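Local atomic coordinates of carbohydrate kinase, FGGY (Rhodospirillum rubrum, PDB entry 3IFR), a protein that probably phosphorylates D-xylulose at the expense of ATP, as a xylulose kinase of the FGGY carbohydrate kinase family. Residues I10-G15 against D165-L170; V30-S35 against K67-E72; A53-N58 against S102-D107; A119-E124 against N132-Q137; W310-L315 against E321-Q326. All coordinates share one frame; numbering follows the deposited sequence.

Contact 1: residues I10-G15 against D165-L170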
# COMPACT_ATOMS: atom_id res chain seq x y z
N ILE A 10 -3.40 2.99 20.73
CA ILE A 10 -3.05 1.70 20.11
C ILE A 10 -3.30 1.66 18.61
O ILE A 10 -4.36 2.07 18.15
CB ILE A 10 -3.84 0.54 20.72
CG1 ILE A 10 -3.39 0.23 22.15
CG2 ILE A 10 -3.78 -0.74 19.85
CD1 ILE A 10 -4.30 -0.76 22.79
N GLY A 11 -2.34 1.13 17.86
CA GLY A 11 -2.61 0.75 16.48
C GLY A 11 -2.53 -0.76 16.28
O GLY A 11 -1.64 -1.45 16.81
N LEU A 12 -3.47 -1.28 15.49
CA LEU A 12 -3.55 -2.68 15.18
C LEU A 12 -3.51 -2.83 13.65
O LEU A 12 -4.22 -2.14 12.93
CB LEU A 12 -4.87 -3.23 15.73
CG LEU A 12 -5.29 -4.66 15.34
CD1 LEU A 12 -4.28 -5.69 15.89
CD2 LEU A 12 -6.68 -5.00 15.81
N ASP A 13 -2.68 -3.74 13.15
CA ASP A 13 -2.53 -3.91 11.70
C ASP A 13 -2.86 -5.36 11.29
O ASP A 13 -2.14 -6.32 11.63
CB ASP A 13 -1.11 -3.50 11.28
CG ASP A 13 -0.76 -3.92 9.85
OD1 ASP A 13 -1.68 -4.14 9.04
OD2 ASP A 13 0.45 -4.04 9.55
N ILE A 14 -3.99 -5.51 10.60
CA ILE A 14 -4.43 -6.78 10.07
C ILE A 14 -3.71 -6.96 8.75
O ILE A 14 -4.25 -6.64 7.67
CB ILE A 14 -5.96 -6.82 9.85
CG1 ILE A 14 -6.69 -7.13 11.15
CG2 ILE A 14 -6.31 -8.01 9.02
CD1 ILE A 14 -6.53 -6.16 12.22
N GLY A 15 -2.49 -7.48 8.83
CA GLY A 15 -1.61 -7.57 7.68
C GLY A 15 -1.78 -8.86 6.94
O GLY A 15 -2.50 -9.75 7.39
N ASP A 165 -12.43 -3.58 8.27
CA ASP A 165 -13.85 -3.25 8.55
C ASP A 165 -14.49 -4.37 9.41
O ASP A 165 -15.28 -4.13 10.34
CB ASP A 165 -14.67 -3.12 7.28
CG ASP A 165 -14.11 -2.08 6.31
OD1 ASP A 165 -13.77 -0.96 6.74
OD2 ASP A 165 -14.07 -2.39 5.08
N TYR A 166 -14.15 -5.61 9.08
CA TYR A 166 -14.75 -6.70 9.80
C TYR A 166 -14.33 -6.70 11.29
O TYR A 166 -15.16 -6.83 12.18
CB TYR A 166 -14.43 -8.02 9.10
CG TYR A 166 -14.88 -9.22 9.87
CD1 TYR A 166 -16.23 -9.43 10.10
CD2 TYR A 166 -13.96 -10.12 10.39
CE1 TYR A 166 -16.66 -10.54 10.82
CE2 TYR A 166 -14.36 -11.22 11.10
CZ TYR A 166 -15.71 -11.45 11.30
OH TYR A 166 -16.16 -12.54 12.00
N ILE A 167 -13.05 -6.51 11.54
CA ILE A 167 -12.54 -6.45 12.89
C ILE A 167 -13.22 -5.32 13.65
O ILE A 167 -13.75 -5.55 14.74
CB ILE A 167 -11.00 -6.27 12.86
CG1 ILE A 167 -10.37 -7.43 12.07
CG2 ILE A 167 -10.42 -6.18 14.27
CD1 ILE A 167 -10.56 -8.81 12.77
N ASN A 168 -13.24 -4.10 13.10
CA ASN A 168 -14.02 -3.01 13.72
C ASN A 168 -15.49 -3.37 14.11
O ASN A 168 -15.98 -3.01 15.20
CB ASN A 168 -14.03 -1.79 12.82
CG ASN A 168 -12.76 -1.00 12.90
OD1 ASN A 168 -12.11 -0.92 13.97
ND2 ASN A 168 -12.39 -0.35 11.77
N MSE A 169 -16.19 -4.07 13.22
CA MSE A 169 -17.54 -4.54 13.58
C MSE A 169 -17.50 -5.40 14.83
O MSE A 169 -18.20 -5.13 15.78
CB MSE A 169 -18.21 -5.30 12.44
CG MSE A 169 -18.16 -4.53 11.17
SE MSE A 169 -19.04 -5.48 9.69
CE MSE A 169 -18.88 -4.13 8.20
N LEU A 170 -16.63 -6.42 14.85
CA LEU A 170 -16.45 -7.24 16.03
C LEU A 170 -16.12 -6.42 17.30
O LEU A 170 -16.45 -6.87 18.40
CB LEU A 170 -15.35 -8.27 15.77
CG LEU A 170 -15.83 -9.65 15.30
CD1 LEU A 170 -17.06 -9.51 14.46
CD2 LEU A 170 -14.75 -10.43 14.54

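Contact 2: residues V30-S35 against K67-E72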
# COMPACT_ATOMS: atom_id res chain seq x y z
N VAL A 30 7.11 3.88 22.00
CA VAL A 30 6.41 2.65 21.74
C VAL A 30 6.60 1.80 22.98
O VAL A 30 7.68 1.25 23.19
CB VAL A 30 7.02 1.94 20.54
CG1 VAL A 30 6.27 0.66 20.26
CG2 VAL A 30 6.95 2.87 19.35
N VAL A 31 5.56 1.72 23.80
CA VAL A 31 5.62 0.94 25.02
C VAL A 31 5.70 -0.57 24.73
O VAL A 31 6.42 -1.27 25.41
CB VAL A 31 4.39 1.22 25.92
CG1 VAL A 31 4.41 0.32 27.11
CG2 VAL A 31 4.34 2.66 26.35
N ALA A 32 4.98 -1.08 23.73
CA ALA A 32 4.95 -2.52 23.44
C ALA A 32 4.57 -2.84 22.00
O ALA A 32 3.84 -2.08 21.35
CB ALA A 32 3.96 -3.24 24.40
N VAL A 33 5.03 -3.99 21.52
CA VAL A 33 4.66 -4.46 20.19
C VAL A 33 4.31 -5.92 20.29
O VAL A 33 5.07 -6.68 20.87
CB VAL A 33 5.82 -4.26 19.15
CG1 VAL A 33 5.40 -4.67 17.75
CG2 VAL A 33 6.25 -2.83 19.12
N ALA A 34 3.15 -6.33 19.77
CA ALA A 34 2.84 -7.76 19.64
C ALA A 34 2.49 -8.18 18.21
O ALA A 34 1.86 -7.43 17.48
CB ALA A 34 1.73 -8.17 20.60
N SER A 35 2.90 -9.39 17.81
CA SER A 35 2.55 -9.92 16.51
C SER A 35 2.13 -11.38 16.50
O SER A 35 2.34 -12.12 17.46
CB SER A 35 3.67 -9.70 15.50
OG SER A 35 4.74 -10.60 15.73
N LYS A 67 -1.22 -5.53 26.78
CA LYS A 67 -1.53 -5.28 28.18
C LYS A 67 -0.61 -6.07 29.10
O LYS A 67 -0.22 -5.58 30.12
CB LYS A 67 -2.96 -5.68 28.42
CG LYS A 67 -3.63 -5.19 29.70
CD LYS A 67 -4.97 -5.95 29.88
CE LYS A 67 -5.94 -5.20 30.76
NZ LYS A 67 -7.33 -5.78 30.66
N THR A 68 -0.26 -7.28 28.71
CA THR A 68 0.54 -8.20 29.51
C THR A 68 1.98 -7.79 29.50
O THR A 68 2.71 -7.95 30.47
CB THR A 68 0.42 -9.64 28.92
OG1 THR A 68 -0.64 -10.30 29.60
CG2 THR A 68 1.66 -10.45 29.12
N THR A 69 2.41 -7.28 28.36
CA THR A 69 3.76 -6.75 28.21
C THR A 69 3.97 -5.42 28.96
O THR A 69 4.91 -5.26 29.73
CB THR A 69 4.09 -6.62 26.71
OG1 THR A 69 4.40 -7.93 26.18
CG2 THR A 69 5.24 -5.66 26.46
N ALA A 70 3.08 -4.45 28.76
CA ALA A 70 3.30 -3.16 29.35
C ALA A 70 3.02 -3.23 30.82
O ALA A 70 3.58 -2.44 31.57
CB ALA A 70 2.40 -2.12 28.72
N GLY A 71 2.15 -4.16 31.23
CA GLY A 71 1.72 -4.27 32.61
C GLY A 71 0.59 -3.29 32.87
O GLY A 71 0.44 -2.29 32.15
N GLU A 72 -0.18 -3.55 33.92
CA GLU A 72 -1.34 -2.74 34.31
C GLU A 72 -0.98 -1.35 34.79
O GLU A 72 -1.73 -0.40 34.63
CB GLU A 72 -2.11 -3.43 35.44
CG GLU A 72 -3.64 -3.35 35.34
CD GLU A 72 -4.24 -4.54 34.60
OE1 GLU A 72 -4.33 -4.50 33.34
OE2 GLU A 72 -4.64 -5.52 35.28

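Contact 3: residues A53-N58 against S102-D107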
# COMPACT_ATOMS: atom_id res chain seq x y z
N ALA A 53 -11.57 -15.42 10.82
CA ALA A 53 -11.56 -15.84 12.21
C ALA A 53 -10.13 -15.87 12.76
O ALA A 53 -9.93 -15.68 13.94
CB ALA A 53 -12.24 -17.21 12.38
N GLN A 54 -9.16 -16.13 11.90
CA GLN A 54 -7.77 -16.00 12.34
C GLN A 54 -7.35 -14.51 12.58
O GLN A 54 -6.62 -14.20 13.55
CB GLN A 54 -6.85 -16.70 11.36
CG GLN A 54 -5.46 -17.03 11.93
CD GLN A 54 -4.51 -17.37 10.82
OE1 GLN A 54 -4.65 -16.87 9.70
NE2 GLN A 54 -3.56 -18.26 11.09
N TRP A 55 -7.81 -13.59 11.72
CA TRP A 55 -7.56 -12.18 11.99
C TRP A 55 -8.03 -11.88 13.43
O TRP A 55 -7.31 -11.31 14.24
CB TRP A 55 -8.24 -11.21 11.01
CG TRP A 55 -7.94 -11.39 9.55
CD1 TRP A 55 -6.79 -11.88 8.98
CD2 TRP A 55 -8.80 -11.02 8.45
NE1 TRP A 55 -6.92 -11.90 7.60
CE2 TRP A 55 -8.14 -11.35 7.27
CE3 TRP A 55 -10.09 -10.45 8.38
CZ2 TRP A 55 -8.70 -11.12 6.01
CZ3 TRP A 55 -10.64 -10.23 7.16
CH2 TRP A 55 -9.95 -10.56 5.98
N TRP A 56 -9.25 -12.30 13.74
CA TRP A 56 -9.89 -11.93 15.01
C TRP A 56 -9.19 -12.58 16.17
O TRP A 56 -8.97 -11.96 17.21
CB TRP A 56 -11.36 -12.34 15.00
CG TRP A 56 -12.03 -12.06 16.29
CD1 TRP A 56 -12.63 -12.97 17.11
CD2 TRP A 56 -12.13 -10.80 16.98
NE1 TRP A 56 -13.13 -12.36 18.23
CE2 TRP A 56 -12.83 -11.02 18.18
CE3 TRP A 56 -11.70 -9.49 16.69
CZ2 TRP A 56 -13.14 -10.00 19.09
CZ3 TRP A 56 -12.01 -8.46 17.61
CH2 TRP A 56 -12.73 -8.74 18.79
N ASP A 57 -8.83 -13.84 15.99
CA ASP A 57 -8.03 -14.52 16.99
C ASP A 57 -6.66 -13.93 17.16
O ASP A 57 -6.21 -13.73 18.28
CB ASP A 57 -7.91 -16.00 16.68
CG ASP A 57 -8.29 -16.81 17.86
OD1 ASP A 57 -7.38 -17.41 18.46
OD2 ASP A 57 -9.52 -16.76 18.20
N ASN A 58 -5.98 -13.68 16.04
CA ASN A 58 -4.73 -12.89 16.08
C ASN A 58 -4.95 -11.57 16.82
O ASN A 58 -4.22 -11.25 17.76
CB ASN A 58 -4.21 -12.61 14.67
CG ASN A 58 -3.40 -13.76 14.06
OD1 ASN A 58 -2.83 -13.60 12.97
ND2 ASN A 58 -3.35 -14.91 14.71
N SER A 102 -12.07 -15.10 3.12
CA SER A 102 -11.80 -13.80 2.54
C SER A 102 -10.94 -13.94 1.29
O SER A 102 -9.93 -14.66 1.31
CB SER A 102 -11.08 -12.91 3.54
OG SER A 102 -10.47 -11.80 2.91
N ILE A 103 -11.32 -13.23 0.25
CA ILE A 103 -10.51 -13.13 -0.97
C ILE A 103 -9.65 -11.87 -0.87
O ILE A 103 -10.18 -10.75 -0.80
CB ILE A 103 -11.39 -13.13 -2.27
CG1 ILE A 103 -12.38 -14.31 -2.26
CG2 ILE A 103 -10.52 -13.19 -3.50
CD1 ILE A 103 -13.51 -14.25 -3.35
N GLN A 104 -8.32 -12.07 -0.85
CA GLN A 104 -7.33 -10.99 -0.74
C GLN A 104 -7.15 -10.12 -2.01
O GLN A 104 -7.59 -10.50 -3.09
CB GLN A 104 -6.00 -11.60 -0.32
CG GLN A 104 -6.18 -12.50 0.86
CD GLN A 104 -6.77 -11.75 2.07
OE1 GLN A 104 -7.84 -12.07 2.54
NE2 GLN A 104 -6.08 -10.74 2.55
N GLN A 105 -6.49 -8.96 -1.91
CA GLN A 105 -6.26 -8.16 -3.12
C GLN A 105 -5.24 -8.73 -4.09
O GLN A 105 -5.31 -8.52 -5.28
CB GLN A 105 -5.96 -6.68 -2.84
CG GLN A 105 -5.41 -6.36 -1.49
CD GLN A 105 -4.26 -7.23 -1.11
OE1 GLN A 105 -3.19 -7.18 -1.74
NE2 GLN A 105 -4.43 -8.02 -0.05
N SER A 106 -4.29 -9.50 -3.62
CA SER A 106 -3.44 -10.19 -4.59
C SER A 106 -4.15 -11.33 -5.34
O SER A 106 -3.54 -11.95 -6.19
CB SER A 106 -2.23 -10.73 -3.88
OG SER A 106 -2.67 -11.49 -2.76
N ASP A 107 -5.41 -11.63 -5.03
CA ASP A 107 -6.08 -12.77 -5.67
C ASP A 107 -6.23 -12.53 -7.18
O ASP A 107 -6.46 -11.40 -7.60
CB ASP A 107 -7.43 -13.05 -5.03
CG ASP A 107 -8.12 -14.31 -5.60
OD1 ASP A 107 -8.01 -15.38 -4.98
OD2 ASP A 107 -8.77 -14.22 -6.67

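Contact 4: residues A119-E124 against N132-Q137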
# COMPACT_ATOMS: atom_id res chain seq x y z
N ALA A 119 -16.18 -4.54 -20.75
CA ALA A 119 -17.03 -4.50 -21.94
C ALA A 119 -18.39 -3.84 -21.69
O ALA A 119 -19.03 -3.33 -22.61
CB ALA A 119 -17.23 -5.90 -22.50
N GLU A 120 -18.82 -3.87 -20.43
CA GLU A 120 -20.12 -3.35 -20.06
C GLU A 120 -20.15 -1.89 -19.57
O GLU A 120 -21.19 -1.25 -19.62
CB GLU A 120 -20.75 -4.31 -19.06
CG GLU A 120 -21.90 -3.75 -18.25
CD GLU A 120 -22.16 -4.63 -17.05
OE1 GLU A 120 -21.61 -5.76 -17.04
OE2 GLU A 120 -22.88 -4.20 -16.11
N VAL A 121 -19.01 -1.34 -19.12
CA VAL A 121 -18.94 0.10 -18.80
C VAL A 121 -17.78 0.81 -19.47
O VAL A 121 -16.84 0.17 -19.97
CB VAL A 121 -18.83 0.36 -17.28
CG1 VAL A 121 -20.00 -0.28 -16.54
CG2 VAL A 121 -17.49 -0.18 -16.76
N ASP A 122 -17.83 2.15 -19.50
CA ASP A 122 -16.73 2.91 -20.09
C ASP A 122 -15.62 2.93 -19.06
O ASP A 122 -15.77 3.57 -18.03
CB ASP A 122 -17.19 4.33 -20.42
CG ASP A 122 -16.12 5.17 -21.10
OD1 ASP A 122 -14.94 4.73 -21.16
OD2 ASP A 122 -16.44 6.28 -21.58
N SER A 123 -14.52 2.23 -19.33
CA SER A 123 -13.42 2.10 -18.35
C SER A 123 -12.77 3.40 -17.94
O SER A 123 -12.03 3.43 -16.96
CB SER A 123 -12.31 1.19 -18.88
OG SER A 123 -12.63 -0.16 -18.65
N GLU A 124 -12.99 4.45 -18.73
CA GLU A 124 -12.41 5.77 -18.47
C GLU A 124 -13.37 6.55 -17.63
O GLU A 124 -12.99 7.09 -16.58
CB GLU A 124 -12.15 6.53 -19.76
CG GLU A 124 -10.94 6.06 -20.52
CD GLU A 124 -10.68 4.58 -20.32
OE1 GLU A 124 -10.70 3.82 -21.32
OE2 GLU A 124 -10.47 4.17 -19.14
N ASN A 132 -10.27 4.95 -9.64
CA ASN A 132 -9.64 3.62 -9.66
C ASN A 132 -10.10 2.89 -10.92
O ASN A 132 -11.19 3.16 -11.41
CB ASN A 132 -10.05 2.84 -8.43
CG ASN A 132 -9.35 3.33 -7.21
OD1 ASN A 132 -8.33 2.76 -6.80
ND2 ASN A 132 -9.84 4.43 -6.63
N GLY A 133 -9.29 1.97 -11.43
CA GLY A 133 -9.55 1.39 -12.72
C GLY A 133 -10.38 0.12 -12.64
O GLY A 133 -10.57 -0.46 -11.57
N VAL A 134 -10.89 -0.31 -13.79
CA VAL A 134 -11.58 -1.56 -13.87
C VAL A 134 -10.57 -2.69 -13.81
O VAL A 134 -9.91 -2.99 -14.79
CB VAL A 134 -12.35 -1.67 -15.12
CG1 VAL A 134 -13.07 -3.01 -15.11
CG2 VAL A 134 -13.37 -0.54 -15.16
N THR A 135 -10.43 -3.31 -12.65
CA THR A 135 -9.41 -4.33 -12.46
C THR A 135 -9.94 -5.43 -11.53
O THR A 135 -11.03 -5.29 -10.95
CB THR A 135 -8.04 -3.74 -11.92
OG1 THR A 135 -8.10 -3.48 -10.50
CG2 THR A 135 -7.64 -2.44 -12.65
N GLN A 136 -9.19 -6.53 -11.41
CA GLN A 136 -9.53 -7.58 -10.46
C GLN A 136 -9.47 -7.11 -9.02
O GLN A 136 -9.90 -7.80 -8.14
CB GLN A 136 -8.61 -8.78 -10.60
CG GLN A 136 -8.67 -9.48 -11.93
CD GLN A 136 -8.00 -10.86 -11.89
OE1 GLN A 136 -7.21 -11.20 -12.79
NE2 GLN A 136 -8.31 -11.65 -10.84
N GLN A 137 -8.94 -5.93 -8.75
CA GLN A 137 -8.90 -5.50 -7.37
C GLN A 137 -10.24 -4.91 -6.90
O GLN A 137 -10.52 -4.84 -5.71
CB GLN A 137 -7.78 -4.52 -7.20
CG GLN A 137 -6.93 -4.81 -6.04
CD GLN A 137 -5.47 -4.73 -6.42
OE1 GLN A 137 -4.90 -5.72 -6.91
NE2 GLN A 137 -4.85 -3.56 -6.21

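Contact 5: residues W310-L315 against E321-Q326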
# COMPACT_ATOMS: atom_id res chain seq x y z
N TRP A 310 16.27 -11.27 -7.78
CA TRP A 310 16.49 -12.02 -9.01
C TRP A 310 17.92 -11.79 -9.48
O TRP A 310 18.73 -12.71 -9.54
CB TRP A 310 15.48 -11.57 -10.06
CG TRP A 310 15.64 -12.22 -11.38
CD1 TRP A 310 15.39 -13.50 -11.68
CD2 TRP A 310 16.07 -11.60 -12.60
NE1 TRP A 310 15.63 -13.74 -13.01
CE2 TRP A 310 16.06 -12.59 -13.60
CE3 TRP A 310 16.44 -10.29 -12.95
CZ2 TRP A 310 16.42 -12.33 -14.93
CZ3 TRP A 310 16.81 -10.04 -14.27
CH2 TRP A 310 16.79 -11.06 -15.25
N LEU A 311 18.26 -10.55 -9.79
CA LEU A 311 19.53 -10.31 -10.46
C LEU A 311 20.73 -10.58 -9.56
O LEU A 311 21.78 -11.00 -10.05
CB LEU A 311 19.60 -8.90 -11.04
CG LEU A 311 20.89 -8.62 -11.84
CD1 LEU A 311 20.98 -9.47 -13.13
CD2 LEU A 311 21.05 -7.14 -12.10
N ALA A 312 20.59 -10.32 -8.26
CA ALA A 312 21.67 -10.61 -7.32
C ALA A 312 22.01 -12.10 -7.32
O ALA A 312 23.18 -12.49 -7.19
CB ALA A 312 21.31 -10.14 -5.91
N LYS A 313 20.99 -12.94 -7.50
CA LYS A 313 21.21 -14.39 -7.49
C LYS A 313 21.95 -14.81 -8.74
O LYS A 313 22.85 -15.65 -8.71
CB LYS A 313 19.88 -15.15 -7.40
CG LYS A 313 19.05 -14.84 -6.18
CD LYS A 313 17.81 -15.78 -6.20
CE LYS A 313 16.58 -15.22 -5.44
NZ LYS A 313 15.33 -15.96 -5.82
N LEU A 314 21.54 -14.25 -9.86
CA LEU A 314 22.22 -14.49 -11.11
C LEU A 314 23.68 -14.02 -11.06
O LEU A 314 24.56 -14.71 -11.54
CB LEU A 314 21.50 -13.76 -12.24
CG LEU A 314 20.17 -14.38 -12.65
CD1 LEU A 314 19.66 -13.57 -13.80
CD2 LEU A 314 20.33 -15.87 -13.04
N LEU A 315 23.91 -12.85 -10.49
CA LEU A 315 25.22 -12.18 -10.58
C LEU A 315 26.18 -12.53 -9.44
O LEU A 315 27.38 -12.45 -9.60
CB LEU A 315 25.00 -10.66 -10.63
CG LEU A 315 25.04 -9.97 -12.00
CD1 LEU A 315 24.46 -10.81 -13.10
CD2 LEU A 315 24.38 -8.62 -11.93
N GLU A 321 24.00 -13.56 1.80
CA GLU A 321 23.48 -12.23 2.08
C GLU A 321 24.35 -11.12 1.50
O GLU A 321 23.85 -10.09 1.05
CB GLU A 321 23.24 -11.99 3.57
CG GLU A 321 23.71 -13.10 4.51
CD GLU A 321 22.96 -13.10 5.87
OE1 GLU A 321 22.67 -14.21 6.39
OE2 GLU A 321 22.67 -12.01 6.42
N ALA A 322 25.65 -11.32 1.50
CA ALA A 322 26.52 -10.23 1.10
C ALA A 322 26.29 -9.82 -0.37
O ALA A 322 26.86 -8.84 -0.83
CB ALA A 322 27.95 -10.62 1.32
N ALA A 323 25.46 -10.57 -1.10
CA ALA A 323 25.30 -10.37 -2.54
C ALA A 323 25.08 -8.92 -2.90
O ALA A 323 25.86 -8.36 -3.65
CB ALA A 323 24.19 -11.18 -3.06
N HIS A 324 24.01 -8.33 -2.36
CA HIS A 324 23.74 -6.91 -2.58
C HIS A 324 24.90 -6.03 -2.12
O HIS A 324 25.32 -5.12 -2.84
CB HIS A 324 22.50 -6.48 -1.83
CG HIS A 324 21.24 -7.01 -2.40
ND1 HIS A 324 21.03 -8.36 -2.62
CD2 HIS A 324 20.09 -6.38 -2.74
CE1 HIS A 324 19.82 -8.54 -3.11
NE2 HIS A 324 19.23 -7.35 -3.20
N ALA A 325 25.39 -6.25 -0.92
CA ALA A 325 26.52 -5.42 -0.53
C ALA A 325 27.63 -5.52 -1.59
O ALA A 325 28.20 -4.52 -2.04
CB ALA A 325 27.03 -5.82 0.84
N GLN A 326 27.93 -6.75 -2.00
CA GLN A 326 29.06 -6.95 -2.91
C GLN A 326 28.84 -6.29 -4.27
O GLN A 326 29.71 -5.57 -4.75
CB GLN A 326 29.38 -8.44 -3.06
CG GLN A 326 30.05 -9.05 -1.82
CD GLN A 326 30.61 -10.44 -2.11
OE1 GLN A 326 30.95 -10.74 -3.26
NE2 GLN A 326 30.69 -11.30 -1.08

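Contact 1: residues I10-G15 against D165-L170
Ile14 carries CG1 beside its backbone N and opposite its carbonyl carbon (chi1 -82°), and Ile167 holds its own CG1 in the same way (chi1 -58°), which brings the two branches together between a strand and a helix of the actin-like N-terminal domain. Strand 8-14 lies inside the mixed sheet of that domain, and helix 163-172 packs against one face of it. The contact between CG1 of Ile14 and CG1 of Ile167, at 3.8 Å, is the closest across the two segments. The two side chains meet at a slant. Ile14 CD1 lies 4.0 Å from the same Ile167 CG1.

Two residues earlier on the strand, Leu12 faces the same helix. Its CD2 meets the other branch of Ile167, CG2, at a looser 4.2 Å. Ile167 thus touches both strand residues, CG1 on Ile14 and CG2 on Leu12, and with all three residues buried and purely aliphatic the adhesion rests on dispersion and exclusion of water. The interface is small. Other elements complete the packing: Leu12 also touches Ala59 and Val62 of helix 52-70, while Ile14 reaches Val82 of the neighbouring strand.

Ile14 is the centre of an inverse gamma turn, which bends the chain where the strand gives way to Gly15. In the actin-like superfamily the glycine-containing turn after this first strand typically lies at the nucleotide phosphates, and the sequence here is consistent with that. On the helix side, the turn bearing Ile167 is closed by Met169 N (a selenomethionine) bonding to Asp165 O at 3.0 Å.

Contact 2: residues V30-S35 against K67-E72
A classic beta bulge on an edge strand, 29-37, of the N-terminal sheet, formed where Val31 and Ala32 both face Leu23 of strand 18-25, meets the C-terminal end of helix 52-70. The helix packs across one face of the sheet, and its last turn reaches this strand at the sheet's border. The backbones come near each other here, with the CA atoms of Ala32 and Ala70 only 6.2 Å apart, a spacing that goes with the small side chains at both positions.

Two methyl pairs carry the contact. Val31 turns CG1 opposite its backbone N (chi1 175°), and that branch touches CB of Ala70 at 3.5 Å. Ala32 points toward the helix and presses its CB against CG2 of Thr69 at 3.4 Å, somewhat tighter than ordinary van der Waals contact; Thr69 CB follows at 4.1 Å from Ala32 CB. Thr69 directs its methyl at the strand because CG2 stands anti to its backbone N (chi1 -77° for OG1), whereas OG1 lies beside that N and makes a weak hydrogen bond to the carbonyl of Glu65, one turn back in the helix. The threonine therefore offers its apolar branch to the sheet and keeps its polar branch on the helix.

Leu23 also touches Val31 and Ala70, joining the neighbouring strand to the same patch, and farther along the strand Ala34 leans on Val62, Glu65 and Leu66. The helix ends just past the contact: Gly71, with a positive phi of 83°, leaves helical geometry while its N still bonds to Lys67 O at 3.0 Å.

Contact 3: residues A53-N58 against S102-D107
Trp55 lays the far edge of its six-membered ring against Ser102 and Gln104, joining helix 52-70 to the short strand 102-103 in the actin-like N-terminal domain. That strand pairs antiparallel with strand 49-50, which directly precedes the helix, so the contact ties the first turns of the helix to the partner strand of the strand just before it.

The touching is done at the ring's rim. CH2 of Trp55 is 3.4 Å from Ser102 OG and 3.6 Å from Ser102 CB, while CZ2 of Trp55 lies 3.7 Å from Gln104 OE1. Both oxygens sit near the indole plane, at the edge, where the weakly positive C-H groups of the ring would meet them favourably. The amide of Gln104 is turned 67° from the indole plane, so the two flat groups do not stack; OE1 is the amide atom nearest the ring. A bend at chi2 (-59°) brings the amide back toward the tryptophan.

The two oxygens are tied to each other as well. Ser102 OG donates to Gln104 OE1 over 2.7 Å, with a C=O...donor angle of 154° and the donor tilted from the carbonyl plane. This bond ties the hydroxyl to the amide and holds both at the ring edge. Trp55's polar end is satisfied elsewhere, NE1 bonding to Glu50 OE1, which helps fix the ring's rotation; Val90 and Ile167 pack around it. Beyond the strand the chain enters a type I turn, in which Asp107 N bonds to Gln104 O at 3.1 Å.

Contact 4: residues A119-E124 against N132-Q137
The backbone leaves helix 111-120 at Val121 and bends into the next helix, bringing the CA of Ser123 within 6.1 Å of the CA of Val134 in the loop that follows helix 123-130. Val134 is the buried centre of the contact. Its CG1 stands opposite the backbone N (chi1 -179°), leaving CG2 to face the bend, where it lies 3.6 Å from Ser123 OG and 4.1 Å from Ser123 CA. CG2 of Val121 approaches the same methyl more loosely, at 4.4 Å. Leu117 of the preceding helix also packs on Val134.

Each segment is shaped by a bond of its own. Asp122, at the N-cap position, accepts Glu124 N at OD1 over 3.1 Å; the N-H...O angle is 162°, and the donor arrives 50° out of the carboxylate plane. In the facing loop, Thr135 OG1 accepts Gln137 N at 3.1 Å, an ST turn.

No hydrogen bond crosses between the segments. The contact buries Ser123 OG, which has no partner in the model, against a methyl, with a loose valine pair beside it; any cohesion probably comes from van der Waals packing around Val134 and not from polar bonds.

Contact 5: residues W310-L315 against E321-Q326
Trp310 begins the part of helix 305-315 that approaches Ala323 and His324 of helix 322-332; these are two consecutive helices of the C-terminal domain joined by a short loop. The tryptophan itself is exposed and stays clear of the second helix. Leu311 is buried instead against helix 372-397, where it leans on Trp376 and Leu379.

Ala312 is the residue that reaches across. The CA atoms of Ala312 and Ala323 are 6.0 Å apart, and the CB methyls of Ala312 and Ala323 meet at 4.2 Å, so small side chains let the helices come close. The same CB of Ala312 also touches the imidazole of His324, at 3.6 Å from CE1 and 3.8 Å from ND1, in an oblique approach. His324 puts CG beside its backbone N, opposite the carbonyl carbon (chi1 -71°), a torsion that swings the ring toward the first helix; there it meets Trp376 edge-to-face, and Ala312 packs on that tryptophan too. Leu315, at the end of the helix, joins Leu375 and Leu327 near the same seam, its N bonded to Leu311 O at 2.9 Å.

No hydrogen bond spans the two segments. One methyl packed against another and against an imidazole gives a contact resting mainly on shape and dispersion, with the histidine held in part by its aromatic neighbour.

Overall arrangement
Contacts 1, 2 and 3 share one region of the N-terminal domain, built on the same sheet or helix, but contact 2 touches neither of the others. Contacts 1 and 3, with centres 11 Å apart, touch directly: Ile167 CD1 lies 3.8 Å from Trp55 CB, and Ile14 CG2 lies 3.8 Å from Trp55 CG. Contact 2 sits about 17 Å from contact 1, centre to centre, and uses the far end of the helix that contact 3 uses near its start. Contact 4 adjoins contact 3, with Asp107 O 3.7 Å from Gln136 NE2. Contact 5 stands apart in the C-terminal domain, its centre at least 33 Å from the others; in FGGY kinases the active site lies in the cleft between the two domains.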